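Local atomic coordinates of type III restriction-modification enzyme EcoP15I Res subunit (Escherichia coli, PDB entry 4ZCF), a protein that acts as the ATP-driven restriction subunit of a type III enzyme, cutting DNA 25-27 base pairs downstream of a CAGCAG site together with its Mod partner. Residues Val82-Gly87 with Leu263-Thr268. Sequence-based numbering, arbitrary orientation.
Sequences VSMETG and LVYRLT
Strand 263-267 runs parallel to the end of strand 79-84, adding the outermost strand within this chain to the first of its two parallel sheets, in the helicase-like domain. The backbone ladder is carried by Ser83: its N gives a bond of 2.9 Å to Tyr265 O, reached from above the carbonyl plane, and its O takes a nearly straight one, 2.8 Å, from Leu267 N in the carbonyl plane. A weak bond, Glu85 N to Leu267 O, prolongs the ladder to where the strand gives way to loop.

The main apolar contacts across the strands are made by Val82 and Met84 on Tyr265; Leu267, on the same face, packs against helix 12-22. The Met84 side chain crosses Tyr265 at about a right angle, bringing CE to 3.6 Å from Tyr265 CE2; SD sits at the ring edge, a Met-aromatic contact. Val82 CG1, anti to its backbone N, meets the same edge at Tyr265 CD2, 3.9 Å away. Helix 12-22 packs over this face, while Met84 also touches helix 90-105. On the opposite face, Ser83 CB rests 4.1 Å from Arg266 CG.

Past the strand, Glu85 bends at chi2 (34°) so that OE2 accepts from both Thr86 N, 3.1 Å, and Thr86 OG1. Its CB packs against the Thr268 backbone; an alanine here has no carboxylate to accept the two Thr86 bonds and would probably loosen the turn into Gly87. Thr268 in turn N-caps helix 269-274, its OG1 bonded to Asp271.

Backbone bonds thus fix the register, and apolar packing secures one face, just where the chain turns into the P-loop beside the bound AMP.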
# COMPACT_ATOMS: atom_id res chain seq x y z
N VAL C 82 30.94 3.20 22.88
CA VAL C 82 31.44 1.84 22.72
C VAL C 82 32.37 1.87 21.51
O VAL C 82 31.98 2.37 20.44
CB VAL C 82 30.29 0.80 22.55
CG1 VAL C 82 30.83 -0.59 22.26
CG2 VAL C 82 29.38 0.77 23.77
N SER C 83 33.60 1.39 21.69
CA SER C 83 34.60 1.34 20.63
C SER C 83 34.97 -0.10 20.32
O SER C 83 35.48 -0.83 21.17
CB SER C 83 35.82 2.19 20.97
OG SER C 83 36.73 2.18 19.89
N MET C 84 34.63 -0.53 19.10
CA MET C 84 34.88 -1.88 18.60
C MET C 84 35.43 -1.77 17.21
O MET C 84 34.86 -1.05 16.39
CB MET C 84 33.59 -2.70 18.57
CG MET C 84 32.88 -2.75 19.89
SD MET C 84 32.18 -4.37 20.14
CE MET C 84 31.16 -4.02 21.39
N GLU C 85 36.52 -2.49 16.93
CA GLU C 85 37.11 -2.46 15.59
C GLU C 85 36.26 -3.22 14.55
O GLU C 85 35.37 -4.00 14.90
CB GLU C 85 38.57 -2.96 15.62
CG GLU C 85 39.47 -2.36 14.55
CD GLU C 85 39.25 -0.91 14.11
OE1 GLU C 85 39.72 0.01 14.81
OE2 GLU C 85 38.64 -0.72 13.03
N THR C 86 36.52 -2.94 13.26
CA THR C 86 35.86 -3.57 12.12
C THR C 86 36.08 -5.08 12.14
O THR C 86 37.20 -5.54 12.38
CB THR C 86 36.29 -2.89 10.79
OG1 THR C 86 36.20 -1.47 10.95
CG2 THR C 86 35.43 -3.32 9.60
N GLY C 87 34.99 -5.82 11.95
CA GLY C 87 34.95 -7.28 11.93
C GLY C 87 34.87 -7.93 13.29
O GLY C 87 35.18 -9.12 13.41
N LEU C 263 33.24 7.02 27.60
CA LEU C 263 33.81 5.77 27.09
C LEU C 263 33.62 4.65 28.09
O LEU C 263 34.15 4.70 29.20
CB LEU C 263 35.26 5.91 26.61
CG LEU C 263 35.90 4.63 26.05
CD1 LEU C 263 35.18 4.13 24.81
CD2 LEU C 263 37.37 4.85 25.74
N VAL C 264 32.82 3.67 27.68
CA VAL C 264 32.40 2.56 28.51
C VAL C 264 33.07 1.23 28.12
O VAL C 264 33.30 0.38 28.99
CB VAL C 264 30.84 2.56 28.51
CG1 VAL C 264 30.22 1.36 27.80
CG2 VAL C 264 30.29 2.76 29.90
N TYR C 265 33.44 1.07 26.84
CA TYR C 265 34.08 -0.14 26.34
C TYR C 265 35.01 0.18 25.16
O TYR C 265 34.66 0.98 24.32
CB TYR C 265 32.99 -1.18 25.96
CG TYR C 265 33.54 -2.50 25.45
CD1 TYR C 265 34.12 -3.42 26.32
CD2 TYR C 265 33.50 -2.82 24.10
CE1 TYR C 265 34.69 -4.60 25.84
CE2 TYR C 265 34.05 -4.00 23.61
CZ TYR C 265 34.63 -4.90 24.49
OH TYR C 265 35.16 -6.08 24.03
N ARG C 266 36.20 -0.46 25.13
CA ARG C 266 37.19 -0.30 24.07
C ARG C 266 37.88 -1.62 23.67
O ARG C 266 38.67 -2.19 24.44
CB ARG C 266 38.21 0.80 24.40
CG ARG C 266 39.10 1.21 23.23
CD ARG C 266 39.32 2.70 23.19
NE ARG C 266 40.10 3.18 24.34
CZ ARG C 266 41.41 3.41 24.32
NH1 ARG C 266 42.11 3.22 23.21
NH2 ARG C 266 42.02 3.85 25.41
N LEU C 267 37.57 -2.09 22.46
CA LEU C 267 38.16 -3.25 21.82
C LEU C 267 38.77 -2.68 20.57
O LEU C 267 38.06 -2.36 19.62
CB LEU C 267 37.07 -4.29 21.46
CG LEU C 267 37.54 -5.53 20.69
CD1 LEU C 267 38.39 -6.46 21.56
CD2 LEU C 267 36.37 -6.26 20.13
N THR C 268 40.08 -2.56 20.60
CA THR C 268 40.91 -1.99 19.55
C THR C 268 41.28 -2.92 18.45
O THR C 268 41.06 -4.09 18.53
CB THR C 268 42.23 -1.53 20.13
OG1 THR C 268 42.84 -2.64 20.77
CG2 THR C 268 41.99 -0.45 21.12